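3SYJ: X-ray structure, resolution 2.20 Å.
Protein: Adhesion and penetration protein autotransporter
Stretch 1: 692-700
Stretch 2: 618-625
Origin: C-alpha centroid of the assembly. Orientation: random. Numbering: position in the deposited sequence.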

ATOM      1  N   THR A 692      24.792 -22.220 -25.813  1.00 27.26           N
ATOM      2  CA  THR A 692      24.569 -22.356 -24.378  1.00 26.19           C
ATOM      3  C   THR A 692      25.548 -21.498 -23.580  1.00 30.82           C
ATOM      4  O   THR A 692      25.174 -20.859 -22.593  1.00 29.01           O
ATOM      5  CB  THR A 692      24.717 -23.839 -23.948  1.00 30.77           C
ATOM      6  OG1 THR A 692      23.814 -24.650 -24.709  1.00 39.46           O
ATOM      7  CG2 THR A 692      24.423 -24.023 -22.466  1.00 29.37           C
ATOM      8  N   LYS A 693      26.802 -21.494 -24.017  1.00 28.33           N
ATOM      9  CA  LYS A 693      27.864 -20.768 -23.336  1.00 29.01           C
ATOM     10  C   LYS A 693      27.597 -19.275 -23.406  1.00 31.46           C
ATOM     11  O   LYS A 693      27.777 -18.550 -22.427  1.00 28.30           O
ATOM     12  CB  LYS A 693      29.207 -21.096 -23.986  1.00 33.40           C
ATOM     13  CG  LYS A 693      30.392 -20.332 -23.420  1.00 39.73           C
ATOM     14  CD  LYS A 693      30.776 -20.831 -22.034  1.00 47.98           C
ATOM     15  CE  LYS A 693      32.192 -20.384 -21.648  1.00 48.37           C
ATOM     16  NZ  LYS A 693      33.261 -20.975 -22.524  1.00 43.04           N
ATOM     17  N   VAL A 694      27.163 -18.820 -24.577  1.00 31.70           N
ATOM     18  CA  VAL A 694      26.833 -17.422 -24.776  1.00 22.52           C
ATOM     19  C   VAL A 694      25.607 -17.061 -23.947  1.00 25.81           C
ATOM     20  O   VAL A 694      25.607 -16.071 -23.224  1.00 27.73           O
ATOM     21  CB  VAL A 694      26.572 -17.115 -26.260  1.00 25.98           C
ATOM     22  CG1 VAL A 694      26.223 -15.652 -26.439  1.00 25.62           C
ATOM     23  CG2 VAL A 694      27.786 -17.485 -27.106  1.00 22.46           C
ATOM     24  N   ILE A 695      24.567 -17.881 -24.047  1.00 26.14           N
ATOM     25  CA  ILE A 695      23.330 -17.644 -23.319  1.00 23.97           C
ATOM     26  C   ILE A 695      23.577 -17.550 -21.822  1.00 24.59           C
ATOM     27  O   ILE A 695      23.028 -16.675 -21.144  1.00 27.76           O
ATOM     28  CB  ILE A 695      22.293 -18.749 -23.604  1.00 27.04           C
ATOM     29  CG1 ILE A 695      21.748 -18.603 -25.024  1.00 26.98           C
ATOM     30  CG2 ILE A 695      21.154 -18.712 -22.591  1.00 23.81           C
ATOM     31  CD1 ILE A 695      21.108 -19.859 -25.550  1.00 29.15           C
ATOM     32  N   ASN A 696      24.411 -18.443 -21.307  1.00 23.72           N
ATOM     33  CA  ASN A 696      24.672 -18.483 -19.872  1.00 25.15           C
ATOM     34  C   ASN A 696      25.540 -17.326 -19.406  1.00 23.39           C
ATOM     35  O   ASN A 696      25.602 -17.044 -18.213  1.00 25.58           O
ATOM     36  CB  ASN A 696      25.326 -19.811 -19.466  1.00 27.41           C
ATOM     37  CG  ASN A 696      24.352 -20.978 -19.488  1.00 32.81           C
ATOM     38  OD1 ASN A 696      23.141 -20.807 -19.307  1.00 31.54           O
ATOM     39  ND2 ASN A 696      24.880 -22.176 -19.704  1.00 35.84           N
ATOM     40  N   SER A 697      26.218 -16.666 -20.342  1.00 21.82           N
ATOM     41  CA  SER A 697      27.123 -15.580 -19.992  1.00 23.96           C
ATOM     42  C   SER A 697      26.390 -14.241 -19.913  1.00 23.90           C
ATOM     43  O   SER A 697      26.905 -13.275 -19.364  1.00 24.37           O
ATOM     44  CB  SER A 697      28.267 -15.484 -20.998  1.00 21.34           C
ATOM     45  OG  SER A 697      27.868 -14.719 -22.122  1.00 22.48           O
ATOM     46  N   ILE A 698      25.185 -14.186 -20.459  1.00 22.44           N
ATOM     47  CA  ILE A 698      24.427 -12.945 -20.453  1.00 19.88           C
ATOM     48  C   ILE A 698      23.564 -12.780 -19.194  1.00 21.98           C
ATOM     49  O   ILE A 698      22.713 -13.622 -18.898  1.00 22.88           O
ATOM     50  CB  ILE A 698      23.558 -12.833 -21.711  1.00 18.85           C
ATOM     51  CG1 ILE A 698      24.439 -12.934 -22.960  1.00 17.74           C
ATOM     52  CG2 ILE A 698      22.759 -11.537 -21.682  1.00 20.23           C
ATOM     53  CD1 ILE A 698      23.687 -12.933 -24.268  1.00 18.76           C
ATOM     54  N   PRO A 699      23.785 -11.685 -18.446  1.00 23.59           N
ATOM     55  CA  PRO A 699      23.029 -11.397 -17.221  1.00 23.17           C
ATOM     56  C   PRO A 699      21.587 -11.006 -17.520  1.00 22.16           C
ATOM     57  O   PRO A 699      21.315 -10.467 -18.594  1.00 21.05           O
ATOM     58  CB  PRO A 699      23.773 -10.187 -16.639  1.00 20.72           C
ATOM     59  CG  PRO A 699      24.382  -9.542 -17.837  1.00 23.24           C
ATOM     60  CD  PRO A 699      24.873 -10.709 -18.631  1.00 22.39           C
ATOM     61  N   LYS A 700      20.683 -11.290 -16.588  1.00 18.88           N
ATOM     62  CA  LYS A 700      19.309 -10.821 -16.688  1.00 20.26           C
ATOM     63  C   LYS A 700      19.258  -9.364 -16.237  1.00 21.84           C
ATOM     64  O   LYS A 700      19.476  -9.057 -15.067  1.00 20.67           O
ATOM     65  CB  LYS A 700      18.382 -11.660 -15.809  1.00 23.68           C
ATOM     66  CG  LYS A 700      18.163 -13.077 -16.301  1.00 31.92           C
ATOM     67  CD  LYS A 700      17.114 -13.798 -15.474  1.00 36.43           C
ATOM     68  CE  LYS A 700      17.104 -15.297 -15.778  1.00 46.75           C
ATOM     69  NZ  LYS A 700      16.139 -16.028 -14.901  1.00 58.77           N
TER
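Stretch 2, residues 618-625: WDHDWINR

Residues 618-625 approach the helix that begins stretch 1 and the loop that follows it from more than seventy positions earlier in the same chain, and the two stretches bury 337 Å² between them. Stretch 2 begins with a type I β turn from Trp618 to Asp621, closed by a backbone hydrogen bond from Asp621 N to Trp618 O (3.0 Å), and then straightens into a short strand that includes Ile623. The turn rests on the helix, whereas the extended part runs on beside the loop. The backbones are closest where the CA atoms of Val694 and His620 lie 4.2 Å apart; farther along, Pro699 CA and Asn624 CA are separated by 7.9 Å. Both chains advance in the same general sense; stretch 2 swings outward past the turn and comes back to the loop at Asn624.

His620 covers the most surface. Its chi1 of 69° (p) places the imidazole beside Lys693, and its CB packs 3.6 Å from Lys693 CG. The CA-to-CB bond of Lys693 points toward stretch 2, and the side chain continues past the histidine so that NZ comes to lie over one face of the ring. Along the way the lysine methylenes pack on His620 CB and on the ring itself, with Lys693 CG and CE each 3.8 Å from a ring carbon (His620 CG and CD2 respectively), while the amino group at the end of the lysine remains close to the aromatic surface.

Val694 supplies the buried centre of the contact. With chi1 at 180° (t), its two methyl groups meet the backbone and CB atoms of the turn: CG1 is 3.4 Å from Asp619 O, and CG2 is 3.9 Å from Asp619 CB and 4.0 Å from His620 N. CG2 also lies 4.1 Å from His620 CB. The turn lies close to the helix here, as the 4.2 Å between Val694 CA and His620 CA indicates.

Three residues on, Ser697 faces the carbonyl end of His620, with Ser697 OG 3.4 Å from His620 O. The serine hydroxyl is committed within its own stretch, donating a hydrogen bond to Val694 O (2.9 Å), which also accepts one from Ser697 N at 3.0 Å. The same hydroxyl accepts a hydrogen bond from water 1, with 2.7 Å between Ser697 OG and the water O; that water in turn accepts a weak one from Trp622 N, 3.3 Å from its O. No direct hydrogen bond joins the two stretches; this water links them through Ser697 and Trp622.

A second bridge spans the wider gap beyond. Water 2 donates to Ser697 O, at 2.8 Å from its own O atom, and accepts a weak hydrogen bond from Asn624 ND2 at 3.4 Å from the same O. Asn624 also reaches the loop directly: its CA-to-CB bond points toward stretch 1, and its OD1 lies 3.4 Å from Pro699 CD. The asparagine side chain covers part of the gap between the backbones, ending the contact against the proline ring.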

ATOM      1  N   TRP A 618      34.964 -12.615 -28.992  1.00 21.39           N
ATOM      2  CA  TRP A 618      34.332 -13.836 -28.472  1.00 21.72           C
ATOM      3  C   TRP A 618      32.913 -13.570 -27.988  1.00 23.59           C
ATOM      4  O   TRP A 618      32.698 -12.751 -27.097  1.00 26.43           O
ATOM      5  CB  TRP A 618      35.146 -14.474 -27.337  1.00 21.96           C
ATOM      6  CG  TRP A 618      36.564 -14.819 -27.696  1.00 24.59           C
ATOM      7  CD1 TRP A 618      37.081 -14.975 -28.951  1.00 20.33           C
ATOM      8  CD2 TRP A 618      37.645 -15.074 -26.785  1.00 24.30           C
ATOM      9  NE1 TRP A 618      38.414 -15.296 -28.879  1.00 20.07           N
ATOM     10  CE2 TRP A 618      38.787 -15.364 -27.561  1.00 22.43           C
ATOM     11  CE3 TRP A 618      37.760 -15.083 -25.391  1.00 21.81           C
ATOM     12  CZ2 TRP A 618      40.029 -15.655 -26.992  1.00 22.70           C
ATOM     13  CZ3 TRP A 618      38.997 -15.374 -24.825  1.00 20.33           C
ATOM     14  CH2 TRP A 618      40.113 -15.655 -25.625  1.00 19.91           C
ATOM     15  N   ASP A 619      31.956 -14.288 -28.565  1.00 23.01           N
ATOM     16  CA  ASP A 619      30.532 -14.045 -28.326  1.00 23.23           C
ATOM     17  C   ASP A 619      30.094 -14.330 -26.882  1.00 21.73           C
ATOM     18  O   ASP A 619      29.069 -13.822 -26.431  1.00 25.23           O
ATOM     19  CB  ASP A 619      29.695 -14.874 -29.318  1.00 21.00           C
ATOM     20  CG  ASP A 619      28.381 -14.202 -29.695  1.00 28.16           C
ATOM     21  OD1 ASP A 619      28.263 -12.962 -29.556  1.00 26.03           O
ATOM     22  OD2 ASP A 619      27.469 -14.923 -30.150  1.00 28.19           O
ATOM     23  N   HIS A 620      30.862 -15.150 -26.166  1.00 25.79           N
ATOM     24  CA  HIS A 620      30.558 -15.484 -24.774  1.00 24.15           C
ATOM     25  C   HIS A 620      31.364 -14.637 -23.792  1.00 23.59           C
ATOM     26  O   HIS A 620      31.226 -14.777 -22.577  1.00 25.60           O
ATOM     27  CB  HIS A 620      30.873 -16.953 -24.506  1.00 25.05           C
ATOM     28  CG  HIS A 620      32.337 -17.264 -24.529  1.00 30.79           C
ATOM     29  ND1 HIS A 620      32.998 -17.646 -25.678  1.00 34.79           N
ATOM     30  CD2 HIS A 620      33.272 -17.234 -23.549  1.00 31.96           C
ATOM     31  CE1 HIS A 620      34.277 -17.841 -25.403  1.00 36.53           C
ATOM     32  NE2 HIS A 620      34.469 -17.595 -24.120  1.00 33.78           N
ATOM     33  N   ASP A 621      32.224 -13.775 -24.319  1.00 21.86           N
ATOM     34  CA  ASP A 621      33.136 -12.997 -23.491  1.00 20.91           C
ATOM     35  C   ASP A 621      32.877 -11.503 -23.699  1.00 22.50           C
ATOM     36  O   ASP A 621      33.523 -10.852 -24.529  1.00 21.55           O
ATOM     37  CB  ASP A 621      34.583 -13.366 -23.842  1.00 16.28           C
ATOM     38  CG  ASP A 621      35.599 -12.567 -23.062  1.00 17.55           C
ATOM     39  OD1 ASP A 621      35.229 -11.962 -22.043  1.00 19.20           O
ATOM     40  OD2 ASP A 621      36.778 -12.545 -23.469  1.00 19.78           O
ATOM     41  N   TRP A 622      31.905 -10.980 -22.951  1.00 24.08           N
ATOM     42  CA  TRP A 622      31.502  -9.575 -23.021  1.00 17.33           C
ATOM     43  C   TRP A 622      31.661  -8.884 -21.673  1.00 19.44           C
ATOM     44  O   TRP A 622      31.637  -9.534 -20.627  1.00 18.44           O
ATOM     45  CB  TRP A 622      30.036  -9.463 -23.451  1.00 16.65           C
ATOM     46  CG  TRP A 622      29.835  -9.506 -24.927  1.00 20.89           C
ATOM     47  CD1 TRP A 622      30.386 -10.397 -25.806  1.00 18.45           C
ATOM     48  CD2 TRP A 622      29.006  -8.631 -25.706  1.00 20.24           C
ATOM     49  NE1 TRP A 622      29.963 -10.116 -27.082  1.00 20.44           N
ATOM     50  CE2 TRP A 622      29.116  -9.040 -27.048  1.00 19.37           C
ATOM     51  CE3 TRP A 622      28.192  -7.533 -25.398  1.00 18.08           C
ATOM     52  CZ2 TRP A 622      28.434  -8.398 -28.084  1.00 20.62           C
ATOM     53  CZ3 TRP A 622      27.520  -6.897 -26.425  1.00 18.88           C
ATOM     54  CH2 TRP A 622      27.644  -7.332 -27.752  1.00 18.83           C
ATOM     55  N   ILE A 623      31.813  -7.562 -21.711  1.00 18.88           N
ATOM     56  CA  ILE A 623      31.842  -6.738 -20.508  1.00 17.85           C
ATOM     57  C   ILE A 623      30.427  -6.320 -20.118  1.00 19.28           C
ATOM     58  O   ILE A 623      29.655  -5.849 -20.961  1.00 18.72           O
ATOM     59  CB  ILE A 623      32.689  -5.465 -20.724  1.00 18.24           C
ATOM     60  CG1 ILE A 623      34.085  -5.840 -21.239  1.00 19.55           C
ATOM     61  CG2 ILE A 623      32.762  -4.658 -19.437  1.00 15.22           C
ATOM     62  CD1 ILE A 623      35.019  -4.667 -21.478  1.00 17.14           C
ATOM     63  N   ASN A 624      30.084  -6.492 -18.843  1.00 16.81           N
ATOM     64  CA  ASN A 624      28.774  -6.079 -18.344  1.00 19.37           C
ATOM     65  C   ASN A 624      28.749  -4.609 -17.916  1.00 19.82           C
ATOM     66  O   ASN A 624      29.686  -4.127 -17.272  1.00 18.38           O
ATOM     67  CB  ASN A 624      28.338  -6.982 -17.190  1.00 20.40           C
ATOM     68  CG  ASN A 624      28.061  -8.408 -17.644  1.00 25.12           C
ATOM     69  OD1 ASN A 624      27.542  -8.639 -18.740  1.00 23.58           O
ATOM     70  ND2 ASN A 624      28.413  -9.370 -16.804  1.00 24.66           N
ATOM     71  N   ARG A 625      27.676  -3.905 -18.275  1.00 16.24           N
ATOM     72  CA  ARG A 625      27.570  -2.470 -18.004  1.00 17.76           C
ATOM     73  C   ARG A 625      26.369  -2.080 -17.131  1.00 18.83           C
ATOM     74  O   ARG A 625      25.404  -2.837 -16.982  1.00 19.89           O
ATOM     75  CB  ARG A 625      27.513  -1.678 -19.313  1.00 18.06           C
ATOM     76  CG  ARG A 625      28.688  -1.905 -20.253  1.00 15.97           C
ATOM     77  CD  ARG A 625      30.015  -1.518 -19.617  1.00 15.07           C
ATOM     78  NE  ARG A 625      30.996  -1.122 -20.625  1.00 13.88           N
ATOM     79  CZ  ARG A 625      32.287  -0.918 -20.386  1.00 15.22           C
ATOM     80  NH1 ARG A 625      32.769  -1.085 -19.165  1.00 15.45           N
ATOM     81  NH2 ARG A 625      33.095  -0.546 -21.373  1.00 16.65           N
TER
HETATM   82  O   HOH W   1      28.942 -12.247 -22.363  1.00 24.78           O
HETATM   83  O   HOH W   2      29.271 -12.280 -18.286  1.00 23.98           O